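Local coordinates for cystalysin (Treponema denticola, PDB 1C7N), which is a pyridoxal-5'-phosphate-binding protein of the class I and II aminotransferase family, built around a mixed seven-stranded sheet, at residues K77-W85 and F207-V218. Sequence-based numbering, arbitrary orientation.
Sequences KWMKDRHQW and FDLIMPGYEHTV
His83 and Val218 bring the backbones closest, their CA atoms 6.9 Å apart, where helix 69-83 meets the irregular loop between strand 199-203 of the mixed seven-stranded sheet and helix 224-227; one water joins His83 O to Val218 N. The His83 ring lies face-to-face on Phe207, centroids 3.9 Å apart and planes at 19°. From there its NE2 donates almost straight (175°) to Phe207 O at 3.1 Å, within the imidazole plane but from above the carbonyl plane. Asp208 OD1 sits at the imidazole edge beside CE1 and also accepts from Trp78 NE1 at 3.1 Å, a bent bond (137°) on its syn side; OD2 is hydrogen-bonded to Thr239 OG1. Met79 SD meets the Phe207 edge at CZ (3.7 Å), a Met-aromatic contact. With CG1 anti to the backbone N, Val218 sets this methyl over the six-membered ring of Trp85, 3.5 Å from its centroid, while CG2 touches His83 CB. His216 completes the aromatic cluster, its ring face over Phe207 CB. The Phe207 side chain lies about 10 Å from pyridoxal-5'-phosphate. Since NE2 donates to a carbonyl, it carries a proton, and the nearby Asp208 carboxylate would probably favour positive character on the buried imidazole.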
loop_
_atom_site.group_PDB
_atom_site.type_symbol
_atom_site.label_atom_id
_atom_site.label_comp_id
_atom_site.label_asym_id
_atom_site.label_seq_id
_atom_site.Cartn_x
_atom_site.Cartn_y
_atom_site.Cartn_z
ATOM N N LYS A 77 -3.246 23.237 0.817
ATOM C CA LYS A 77 -2.825 24.398 0.042
ATOM C C LYS A 77 -3.021 24.150 -1.455
ATOM O O LYS A 77 -3.427 25.045 -2.190
ATOM C CB LYS A 77 -1.356 24.724 0.333
ATOM C CG LYS A 77 -0.892 26.058 -0.237
ATOM C CD LYS A 77 0.541 26.372 0.165
ATOM C CE LYS A 77 0.883 27.836 -0.071
ATOM N NZ LYS A 77 0.687 28.260 -1.486
ATOM N N TRP A 78 -2.732 22.937 -1.909
ATOM C CA TRP A 78 -2.912 22.609 -3.323
ATOM C C TRP A 78 -4.391 22.736 -3.710
ATOM O O TRP A 78 -4.724 23.308 -4.744
ATOM C CB TRP A 78 -2.399 21.190 -3.607
ATOM C CG TRP A 78 -2.523 20.747 -5.050
ATOM C CD1 TRP A 78 -3.526 20.001 -5.599
ATOM C CD2 TRP A 78 -1.584 20.994 -6.105
ATOM N NE1 TRP A 78 -3.266 19.762 -6.931
ATOM C CE2 TRP A 78 -2.083 20.359 -7.267
ATOM C CE3 TRP A 78 -0.368 21.688 -6.182
ATOM C CZ2 TRP A 78 -1.405 20.395 -8.490
ATOM C CZ3 TRP A 78 0.305 21.723 -7.400
ATOM C CH2 TRP A 78 -0.216 21.080 -8.536
ATOM N N MET A 79 -5.282 22.220 -2.872
ATOM C CA MET A 79 -6.709 22.306 -3.171
ATOM C C MET A 79 -7.165 23.757 -3.255
ATOM O O MET A 79 -8.004 24.098 -4.088
ATOM C CB MET A 79 -7.538 21.581 -2.113
ATOM C CG MET A 79 -7.215 20.106 -1.979
ATOM S SD MET A 79 -7.070 19.257 -3.574
ATOM C CE MET A 79 -6.181 17.788 -3.048
ATOM N N LYS A 80 -6.609 24.607 -2.395
ATOM C CA LYS A 80 -6.981 26.018 -2.384
ATOM C C LYS A 80 -6.487 26.762 -3.614
ATOM O O LYS A 80 -7.280 27.299 -4.379
ATOM C CB LYS A 80 -6.433 26.717 -1.136
ATOM C CG LYS A 80 -6.721 28.214 -1.127
ATOM C CD LYS A 80 -6.090 28.928 0.057
ATOM C CE LYS A 80 -6.326 30.432 -0.033
ATOM N NZ LYS A 80 -7.773 30.743 -0.225
ATOM N N ASP A 81 -5.172 26.792 -3.796
ATOM C CA ASP A 81 -4.565 27.488 -4.924
ATOM C C ASP A 81 -4.970 26.954 -6.299
ATOM O O ASP A 81 -5.219 27.726 -7.219
ATOM C CB ASP A 81 -3.039 27.440 -4.810
ATOM C CG ASP A 81 -2.527 27.999 -3.488
ATOM O OD1 ASP A 81 -3.283 28.716 -2.801
ATOM O OD2 ASP A 81 -1.359 27.728 -3.143
ATOM N N ARG A 82 -5.040 25.635 -6.434
ATOM C CA ARG A 82 -5.372 25.016 -7.710
ATOM C C ARG A 82 -6.851 24.816 -8.010
ATOM O O ARG A 82 -7.245 24.791 -9.176
ATOM C CB ARG A 82 -4.657 23.669 -7.822
ATOM C CG ARG A 82 -3.168 23.782 -8.053
ATOM C CD ARG A 82 -2.870 23.980 -9.529
ATOM N NE ARG A 82 -1.459 24.259 -9.773
ATOM C CZ ARG A 82 -0.857 24.095 -10.947
ATOM N NH1 ARG A 82 -1.543 23.648 -11.992
ATOM N NH2 ARG A 82 0.434 24.382 -11.075
ATOM N N HIS A 83 -7.674 24.674 -6.976
ATOM C CA HIS A 83 -9.092 24.441 -7.208
ATOM C C HIS A 83 -10.098 25.287 -6.427
ATOM O O HIS A 83 -11.282 24.952 -6.397
ATOM C CB HIS A 83 -9.398 22.955 -6.987
ATOM C CG HIS A 83 -8.626 22.041 -7.889
ATOM N ND1 HIS A 83 -7.418 21.480 -7.528
ATOM C CD2 HIS A 83 -8.873 21.618 -9.150
ATOM C CE1 HIS A 83 -6.958 20.750 -8.529
ATOM N NE2 HIS A 83 -7.822 20.816 -9.524
ATOM N N GLN A 84 -9.653 26.381 -5.815
ATOM C CA GLN A 84 -10.563 27.242 -5.043
ATOM C C GLN A 84 -11.381 26.358 -4.112
ATOM O O GLN A 84 -12.573 26.588 -3.909
ATOM C CB GLN A 84 -11.545 27.971 -5.964
ATOM C CG GLN A 84 -10.941 28.657 -7.158
ATOM C CD GLN A 84 -11.997 29.044 -8.180
ATOM O OE1 GLN A 84 -12.742 28.190 -8.678
ATOM N NE2 GLN A 84 -12.069 30.333 -8.499
ATOM N N TRP A 85 -10.733 25.343 -3.554
ATOM C CA TRP A 85 -11.403 24.397 -2.681
ATOM C C TRP A 85 -10.872 24.498 -1.260
ATOM O O TRP A 85 -9.693 24.250 -1.008
ATOM C CB TRP A 85 -11.193 22.995 -3.244
ATOM C CG TRP A 85 -11.930 21.911 -2.544
ATOM C CD1 TRP A 85 -13.061 22.034 -1.784
ATOM C CD2 TRP A 85 -11.626 20.516 -2.593
ATOM N NE1 TRP A 85 -13.477 20.795 -1.358
ATOM C CE2 TRP A 85 -12.614 19.846 -1.843
ATOM C CE3 TRP A 85 -10.612 19.764 -3.203
ATOM C CZ2 TRP A 85 -12.619 18.455 -1.687
ATOM C CZ3 TRP A 85 -10.619 18.383 -3.049
ATOM C CH2 TRP A 85 -11.615 17.744 -2.299
ATOM N N PHE A 207 -8.163 15.649 -11.952
ATOM C CA PHE A 207 -8.487 17.074 -11.915
ATOM C C PHE A 207 -7.378 18.105 -12.149
ATOM O O PHE A 207 -7.675 19.293 -12.265
ATOM C CB PHE A 207 -9.340 17.429 -10.666
ATOM C CG PHE A 207 -8.591 17.462 -9.351
ATOM C CD1 PHE A 207 -9.265 17.845 -8.189
ATOM C CD2 PHE A 207 -7.248 17.129 -9.257
ATOM C CE1 PHE A 207 -8.611 17.894 -6.952
ATOM C CE2 PHE A 207 -6.585 17.176 -8.024
ATOM C CZ PHE A 207 -7.269 17.560 -6.873
ATOM N N ASP A 208 -6.121 17.671 -12.254
ATOM C CA ASP A 208 -5.031 18.613 -12.531
ATOM C C ASP A 208 -4.659 18.559 -14.008
ATOM O O ASP A 208 -3.876 19.380 -14.486
ATOM C CB ASP A 208 -3.766 18.290 -11.728
ATOM C CG ASP A 208 -3.983 18.359 -10.239
ATOM O OD1 ASP A 208 -4.552 19.360 -9.762
ATOM O OD2 ASP A 208 -3.568 17.412 -9.541
ATOM N N LEU A 209 -5.208 17.581 -14.725
ATOM C CA LEU A 209 -4.911 17.406 -16.143
ATOM C C LEU A 209 -6.047 17.928 -17.012
ATOM O O LEU A 209 -6.802 17.158 -17.618
ATOM C CB LEU A 209 -4.638 15.922 -16.430
ATOM C CG LEU A 209 -3.399 15.377 -15.703
ATOM C CD1 LEU A 209 -3.445 13.860 -15.626
ATOM C CD2 LEU A 209 -2.140 15.843 -16.410
ATOM N N ILE A 210 -6.152 19.253 -17.063
ATOM C CA ILE A 210 -7.190 19.934 -17.831
ATOM C C ILE A 210 -6.580 20.625 -19.046
ATOM O O ILE A 210 -5.533 21.266 -18.941
ATOM C CB ILE A 210 -7.895 21.004 -16.964
ATOM C CG1 ILE A 210 -8.339 20.388 -15.634
ATOM C CG2 ILE A 210 -9.091 21.586 -17.714
ATOM C CD1 ILE A 210 -9.305 19.226 -15.778
ATOM N N MET A 211 -7.226 20.495 -20.201
ATOM C CA MET A 211 -6.719 21.135 -21.408
ATOM C C MET A 211 -7.036 22.629 -21.361
ATOM O O MET A 211 -7.981 23.054 -20.692
ATOM C CB MET A 211 -7.343 20.507 -22.660
ATOM C CG MET A 211 -6.929 19.065 -22.903
ATOM S SD MET A 211 -5.138 18.859 -23.021
ATOM C CE MET A 211 -4.776 18.168 -21.402
ATOM N N PRO A 212 -6.237 23.449 -22.063
ATOM C CA PRO A 212 -6.435 24.901 -22.099
ATOM C C PRO A 212 -7.874 25.297 -22.421
ATOM O O PRO A 212 -8.506 24.716 -23.302
ATOM C CB PRO A 212 -5.461 25.349 -23.183
ATOM C CG PRO A 212 -4.327 24.381 -23.006
ATOM C CD PRO A 212 -5.062 23.067 -22.867
ATOM N N GLY A 213 -8.385 26.285 -21.690
ATOM C CA GLY A 213 -9.740 26.753 -21.912
ATOM C C GLY A 213 -10.781 26.169 -20.972
ATOM O O GLY A 213 -11.758 26.835 -20.629
ATOM N N TYR A 214 -10.584 24.927 -20.548
ATOM C CA TYR A 214 -11.545 24.297 -19.659
ATOM C C TYR A 214 -11.212 24.530 -18.192
ATOM O O TYR A 214 -10.064 24.808 -17.840
ATOM C CB TYR A 214 -11.646 22.806 -19.980
ATOM C CG TYR A 214 -12.038 22.599 -21.419
ATOM C CD1 TYR A 214 -11.070 22.423 -22.408
ATOM C CD2 TYR A 214 -13.375 22.690 -21.814
ATOM C CE1 TYR A 214 -11.423 22.349 -23.756
ATOM C CE2 TYR A 214 -13.737 22.619 -23.155
ATOM C CZ TYR A 214 -12.759 22.451 -24.119
ATOM O OH TYR A 214 -13.120 22.404 -25.442
ATOM N N GLU A 215 -12.238 24.434 -17.352
ATOM C CA GLU A 215 -12.102 24.665 -15.920
ATOM C C GLU A 215 -12.749 23.548 -15.112
ATOM O O GLU A 215 -13.936 23.273 -15.275
ATOM C CB GLU A 215 -12.790 25.981 -15.534
ATOM C CG GLU A 215 -12.417 27.201 -16.362
ATOM C CD GLU A 215 -11.013 27.697 -16.093
ATOM O OE1 GLU A 215 -10.542 27.569 -14.940
ATOM O OE2 GLU A 215 -10.387 28.232 -17.032
ATOM N N HIS A 216 -11.978 22.923 -14.228
ATOM C CA HIS A 216 -12.509 21.865 -13.382
ATOM C C HIS A 216 -13.130 22.460 -12.122
ATOM O O HIS A 216 -12.609 23.414 -11.544
ATOM C CB HIS A 216 -11.408 20.878 -12.983
ATOM C CG HIS A 216 -11.883 19.776 -12.082
ATOM N ND1 HIS A 216 -11.978 19.918 -10.715
ATOM C CD2 HIS A 216 -12.335 18.530 -12.362
ATOM C CE1 HIS A 216 -12.468 18.809 -10.191
ATOM N NE2 HIS A 216 -12.693 17.951 -11.169
ATOM N N THR A 217 -14.255 21.891 -11.713
ATOM C CA THR A 217 -14.948 22.327 -10.511
ATOM C C THR A 217 -15.029 21.139 -9.563
ATOM O O THR A 217 -15.645 20.125 -9.889
ATOM C CB THR A 217 -16.387 22.786 -10.824
ATOM O OG1 THR A 217 -16.355 23.914 -11.709
ATOM C CG2 THR A 217 -17.111 23.167 -9.536
ATOM N N VAL A 218 -14.390 21.248 -8.403
ATOM C CA VAL A 218 -14.447 20.169 -7.424
ATOM C C VAL A 218 -15.916 20.077 -7.030
ATOM O O VAL A 218 -16.494 21.030 -6.498
ATOM C CB VAL A 218 -13.585 20.482 -6.181
ATOM C CG1 VAL A 218 -13.829 19.445 -5.106
ATOM C CG2 VAL A 218 -12.114 20.500 -6.566
HETATM O O HOH W 1 -13.089 23.874 -8.044
#